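PDB 2QF4: cell shape-determining protein MreC from Streptococcus pneumoniae, which helps to form and maintain cell shape, probably as part of the elongasome that synthesises peripheral peptidoglycan, and is represented here by its major extracellular domain. Local coordinates for residues A10-M15 with V158-L163; K22-L27 with S58-L63. All coordinates share one frame; numbering follows the deposited sequence.

Interaction 1 of 2, residues A10-M15 with V158-L163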
loop_
_atom_site.group_PDB
_atom_site.type_symbol
_atom_site.label_atom_id
_atom_site.label_comp_id
_atom_site.label_asym_id
_atom_site.label_seq_id
_atom_site.Cartn_x
_atom_site.Cartn_y
_atom_site.Cartn_z
ATOM N N ALA A 10 0.760 15.239 7.485
ATOM C CA ALA A 10 -0.344 14.680 8.267
ATOM C C ALA A 10 -1.530 15.600 8.122
ATOM O O ALA A 10 -1.389 16.820 8.203
ATOM C CB ALA A 10 0.069 14.474 9.724
ATOM N N ALA A 11 -2.718 15.037 7.930
ATOM C CA ALA A 11 -3.914 15.828 7.676
ATOM C C ALA A 11 -5.114 15.107 8.262
ATOM O O ALA A 11 -5.112 13.904 8.488
ATOM C CB ALA A 11 -4.105 16.048 6.172
ATOM N N ASP A 12 -6.165 15.870 8.531
ATOM C CA ASP A 12 -7.414 15.312 9.083
ATOM C C ASP A 12 -8.238 14.607 8.017
ATOM O O ASP A 12 -8.346 15.091 6.883
ATOM C CB ASP A 12 -8.304 16.438 9.625
ATOM C CG ASP A 12 -7.582 17.366 10.545
ATOM O OD1 ASP A 12 -7.244 16.931 11.659
ATOM O OD2 ASP A 12 -7.362 18.518 10.156
ATOM N N VAL A 13 -8.871 13.505 8.411
ATOM C CA VAL A 13 -9.932 12.893 7.598
ATOM C C VAL A 13 -11.197 13.742 7.695
ATOM O O VAL A 13 -11.695 13.978 8.791
ATOM C CB VAL A 13 -10.225 11.474 8.093
ATOM C CG1 VAL A 13 -11.332 10.837 7.285
ATOM C CG2 VAL A 13 -8.934 10.620 8.027
ATOM N N ILE A 14 -11.678 14.217 6.566
ATOM C CA ILE A 14 -12.898 14.990 6.506
ATOM C C ILE A 14 -14.017 14.250 5.783
ATOM O O ILE A 14 -15.188 14.613 5.938
ATOM C CB ILE A 14 -12.695 16.418 5.955
ATOM C CG1 ILE A 14 -11.963 16.403 4.619
ATOM C CG2 ILE A 14 -11.970 17.301 7.000
ATOM C CD1 ILE A 14 -12.028 17.706 3.854
ATOM N N MET A 15 -13.719 13.255 4.958
ATOM C CA MET A 15 -14.755 12.401 4.375
ATOM C C MET A 15 -14.237 10.975 4.332
ATOM O O MET A 15 -13.038 10.739 4.172
ATOM C CB MET A 15 -15.164 12.844 2.961
ATOM C CG MET A 15 -15.915 14.147 2.900
ATOM S SD MET A 15 -14.945 15.656 2.902
ATOM C CE MET A 15 -14.369 15.569 1.217
ATOM N N VAL A 158 -9.702 6.105 13.052
ATOM C CA VAL A 158 -8.541 6.940 12.778
ATOM C C VAL A 158 -9.025 8.228 12.141
ATOM O O VAL A 158 -9.794 8.180 11.186
ATOM C CB VAL A 158 -7.569 6.175 11.827
ATOM C CG1 VAL A 158 -6.455 7.067 11.316
ATOM C CG2 VAL A 158 -6.992 4.960 12.541
ATOM N N ASP A 159 -8.576 9.376 12.632
ATOM C CA ASP A 159 -9.004 10.613 11.985
ATOM C C ASP A 159 -7.881 11.525 11.520
ATOM O O ASP A 159 -8.160 12.604 11.088
ATOM C CB ASP A 159 -10.116 11.307 12.787
ATOM C CG ASP A 159 -9.534 12.039 14.022
ATOM O OD1 ASP A 159 -8.358 11.878 14.362
ATOM O OD2 ASP A 159 -10.296 12.773 14.722
ATOM N N VAL A 160 -6.640 11.055 11.573
ATOM C CA VAL A 160 -5.495 11.759 10.986
ATOM C C VAL A 160 -4.740 10.696 10.201
ATOM O O VAL A 160 -4.516 9.591 10.693
ATOM C CB VAL A 160 -4.591 12.402 12.067
ATOM C CG1 VAL A 160 -3.308 12.953 11.442
ATOM C CG2 VAL A 160 -5.375 13.472 12.864
ATOM N N ILE A 161 -4.365 11.036 8.983
ATOM C CA ILE A 161 -3.595 10.170 8.100
ATOM C C ILE A 161 -2.314 10.888 7.740
ATOM O O ILE A 161 -2.311 12.083 7.539
ATOM C CB ILE A 161 -4.411 9.868 6.835
ATOM C CG1 ILE A 161 -5.701 9.117 7.183
ATOM C CG2 ILE A 161 -3.596 9.122 5.782
ATOM C CD1 ILE A 161 -5.544 7.741 7.773
ATOM N N GLU A 162 -1.228 10.137 7.668
ATOM C CA GLU A 162 0.039 10.672 7.220
ATOM C C GLU A 162 0.345 10.254 5.790
ATOM O O GLU A 162 0.383 9.081 5.468
ATOM C CB GLU A 162 1.152 10.199 8.150
ATOM C CG GLU A 162 2.495 10.853 7.836
ATOM C CD GLU A 162 3.579 10.433 8.784
ATOM O OE1 GLU A 162 3.288 10.120 9.949
ATOM O OE2 GLU A 162 4.738 10.458 8.394
ATOM N N LEU A 163 0.545 11.220 4.918
ATOM C CA LEU A 163 0.995 10.987 3.550
ATOM C C LEU A 163 2.516 10.994 3.550
ATOM O O LEU A 163 3.154 11.786 4.248
ATOM C CB LEU A 163 0.501 12.100 2.638
ATOM C CG LEU A 163 -1.005 12.294 2.540
ATOM C CD1 LEU A 163 -1.298 13.435 1.593
ATOM C CD2 LEU A 163 -1.707 10.970 2.157
HETATM O O HOH W 1 -8.600 14.944 12.769
#
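Val160 lies across from Ala10, Ala11 and Asp12, and its two methyls reach toward different residues of that strand. CB faces Ala11 O at 3.9 Å. CG1, anti to the backbone N (chi1 172°), passes closer to the same oxygen and ends 4.1 Å from Ala10 CB. CG2 points the other way along the strand, toward Asp12, with Asp12 OD1 4.1 Å away and a bridging water closer still, at 3.5 Å. Ala10, Asp12, Val160 and Glu162 share the outward face, while Ala11 and Ile161 point into the barrel.

The backbones pair antiparallel: Ala11 and Ile161 exchange two hydrogen bonds, Ala11 N to Ile161 O and Ile161 N to Ala11 O, each 3.0 Å. Beyond them Val13 N reaches Asp159 O at 2.9 Å from above the carbonyl plane (48° out of it), and Val13 CG2 packs on Ile161 CG1 at 3.7 Å. Strands 6-16 and 160-166 stand at the two ends of the six-strand order, and their pairing closes the barrel. The water donates to both Asp12 OD1 (2.6 Å) and Asp159 O, which therefore accepts two hydrogens; the barrel seam is held by backbone bonds, with solvent bridging its polar outer end.

Interaction 2 of 2, residues K22-L27 with S58-L63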
loop_
_atom_site.group_PDB
_atom_site.type_symbol
_atom_site.label_atom_id
_atom_site.label_comp_id
_atom_site.label_asym_id
_atom_site.label_seq_id
_atom_site.Cartn_x
_atom_site.Cartn_y
_atom_site.Cartn_z
ATOM N N LYS A 22 -16.254 1.450 -3.286
ATOM C CA LYS A 22 -15.228 2.510 -3.462
ATOM C C LYS A 22 -14.807 2.987 -2.102
ATOM O O LYS A 22 -15.424 3.895 -1.539
ATOM C CB LYS A 22 -15.727 3.669 -4.336
ATOM C CG LYS A 22 -14.631 4.688 -4.649
ATOM C CD LYS A 22 -15.039 5.816 -5.596
ATOM C CE LYS A 22 -16.069 6.718 -5.011
ATOM N NZ LYS A 22 -16.475 7.741 -6.038
ATOM N N GLN A 23 -13.763 2.373 -1.559
ATOM C CA GLN A 23 -13.288 2.704 -0.222
ATOM C C GLN A 23 -12.182 3.726 -0.293
ATOM O O GLN A 23 -11.154 3.500 -0.899
ATOM C CB GLN A 23 -12.869 1.433 0.485
ATOM C CG GLN A 23 -14.069 0.474 0.605
ATOM C CD GLN A 23 -13.742 -0.892 1.098
ATOM O OE1 GLN A 23 -14.288 -1.864 0.562
ATOM N NE2 GLN A 23 -12.934 -1.003 2.067
ATOM N N GLU A 24 -12.447 4.860 0.313
ATOM C CA GLU A 24 -11.578 6.011 0.185
ATOM C C GLU A 24 -11.809 6.979 1.303
ATOM O O GLU A 24 -12.846 6.974 1.948
ATOM C CB GLU A 24 -11.804 6.685 -1.154
ATOM C CG GLU A 24 -13.167 7.271 -1.300
ATOM C CD GLU A 24 -13.284 8.148 -2.510
ATOM O OE1 GLU A 24 -12.704 7.847 -3.599
ATOM O OE2 GLU A 24 -14.049 9.125 -2.394
ATOM N N LEU A 25 -10.825 7.838 1.501
ATOM C CA LEU A 25 -10.876 8.924 2.480
ATOM C C LEU A 25 -10.464 10.203 1.778
ATOM O O LEU A 25 -9.671 10.207 0.842
ATOM C CB LEU A 25 -9.827 8.697 3.628
ATOM C CG LEU A 25 -9.835 7.399 4.398
ATOM C CD1 LEU A 25 -8.687 7.378 5.328
ATOM C CD2 LEU A 25 -11.189 7.255 5.152
ATOM N N THR A 26 -11.003 11.322 2.247
ATOM C CA THR A 26 -10.552 12.656 1.856
ATOM C C THR A 26 -9.907 13.316 3.042
ATOM O O THR A 26 -10.477 13.340 4.149
ATOM C CB THR A 26 -11.723 13.528 1.356
ATOM O OG1 THR A 26 -12.390 12.835 0.321
ATOM C CG2 THR A 26 -11.216 14.869 0.849
ATOM N N LEU A 27 -8.723 13.878 2.803
ATOM C CA LEU A 27 -7.957 14.620 3.776
ATOM C C LEU A 27 -8.026 16.117 3.477
ATOM O O LEU A 27 -8.133 16.534 2.324
ATOM C CB LEU A 27 -6.487 14.162 3.769
ATOM C CG LEU A 27 -6.253 12.679 3.853
ATOM C CD1 LEU A 27 -4.725 12.394 3.814
ATOM C CD2 LEU A 27 -6.887 12.111 5.083
ATOM N N SER A 58 -7.112 19.607 -0.700
ATOM C CA SER A 58 -7.560 18.301 -0.227
ATOM C C SER A 58 -6.881 17.243 -1.045
ATOM O O SER A 58 -6.369 17.514 -2.143
ATOM C CB SER A 58 -9.087 18.165 -0.359
ATOM O OG SER A 58 -9.541 18.253 -1.701
ATOM N N THR A 59 -6.924 16.023 -0.515
ATOM C CA THR A 59 -6.310 14.856 -1.130
ATOM C C THR A 59 -7.241 13.664 -0.906
ATOM O O THR A 59 -7.750 13.462 0.177
ATOM C CB THR A 59 -4.947 14.525 -0.471
ATOM O OG1 THR A 59 -4.062 15.622 -0.664
ATOM C CG2 THR A 59 -4.283 13.292 -1.074
ATOM N N ILE A 60 -7.467 12.874 -1.945
ATOM C CA ILE A 60 -8.225 11.638 -1.828
ATOM C C ILE A 60 -7.237 10.456 -1.764
ATOM O O ILE A 60 -6.270 10.374 -2.546
ATOM C CB ILE A 60 -9.206 11.421 -2.997
ATOM C CG1 ILE A 60 -10.143 12.640 -3.138
ATOM C CG2 ILE A 60 -9.993 10.111 -2.768
ATOM C CD1 ILE A 60 -11.187 12.488 -4.248
ATOM N N VAL A 61 -7.498 9.575 -0.813
ATOM C CA VAL A 61 -6.708 8.381 -0.561
ATOM C C VAL A 61 -7.556 7.153 -0.885
ATOM O O VAL A 61 -8.658 7.004 -0.360
ATOM C CB VAL A 61 -6.253 8.315 0.901
ATOM C CG1 VAL A 61 -5.596 6.953 1.242
ATOM C CG2 VAL A 61 -5.313 9.472 1.211
ATOM N N ASN A 62 -7.051 6.293 -1.771
ATOM C CA ASN A 62 -7.673 5.029 -2.118
ATOM C C ASN A 62 -7.221 3.972 -1.148
ATOM O O ASN A 62 -6.015 3.728 -1.005
ATOM C CB ASN A 62 -7.276 4.634 -3.514
ATOM C CG ASN A 62 -8.109 3.508 -4.022
ATOM O OD1 ASN A 62 -7.590 2.456 -4.342
ATOM N ND2 ASN A 62 -9.408 3.694 -4.036
ATOM N N LEU A 63 -8.170 3.366 -0.450
ATOM C CA LEU A 63 -7.795 2.433 0.592
ATOM C C LEU A 63 -7.359 1.074 0.017
ATOM O O LEU A 63 -7.780 0.648 -1.048
ATOM C CB LEU A 63 -8.935 2.264 1.618
ATOM C CG LEU A 63 -9.285 3.553 2.398
ATOM C CD1 LEU A 63 -10.475 3.286 3.334
ATOM C CD2 LEU A 63 -8.114 4.041 3.240
HETATM O O HOH W 2 -10.028 6.856 -4.364
#
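The carboxylate of Glu24 is covered on one face by Ile60 CG2, a methyl that lies almost straight above the plane and 3.6 Å from Glu24 OE1. Lys22, two residues earlier on the same segment, covers the opposite face with an aliphatic carbon: its CE is 3.8 Å from Glu24 OE1, so that the carboxylate is flanked by carbon on both sides. Glu24 CG sits between the backbone N and the carbonyl carbon (chi1 65°), the start of the path that carries the acid over Ile60. The amide of Asn62 is turned about 90° from the carboxylate plane, and a water joins the two groups, donating to Glu24 OE1 at 3.0 Å and accepting from Asn62 ND2 at 3.2 Å. Gln23 O lies over one face of that amide, at the ND2 end, while the water is displaced to the other side of the amide plane.

These groups decorate the outside of an antiparallel strand pair (157° between directions) in one of the two six-stranded barrels of this domain, which has the alpha-lytic protease fold. Five backbone hydrogen bonds tie the pair, running from Leu63 N to Gln23 O at one end to Thr59 N to Leu27 O at the other; Val61 N to Leu25 O is 2.8 Å. The alternate side chains turn inward. Leu25 and Leu63 cross at about a right angle, with Leu25 CG 3.9 Å from Leu63 CD2, and Leu27 CD1 rests 4.0 Å from Val61 CG2. Ile161 from the last strand adds to this core against Leu25 and Leu27. Thr59 also faces inward, where its buried OG1 is satisfied by a hydrogen bond with Ala29 O.

Interactions 1 and 2 lie in the same six-stranded antiparallel barrel, with centres about 9 Å apart. Along the chain the order is 10-15, 22-27, 58-63 and 158-163, so both segments of interaction 2 fall between those of interaction 1 in the sequence. In the sheet, strand 6-16 is the neighbour of both 24-27 and 160-166, which makes the four segments a continuous run of strands: 160-166, 6-16, 24-27, 59-63. The two contacts meet directly through probable backbone hydrogen bonds of Ile14 and Met15 with Thr26, at a classic beta bulge, and inside the barrel where Leu163 CD2 packs on Leu27 CD1 at 3.7 Å. The chain returns from the second barrel to close the first.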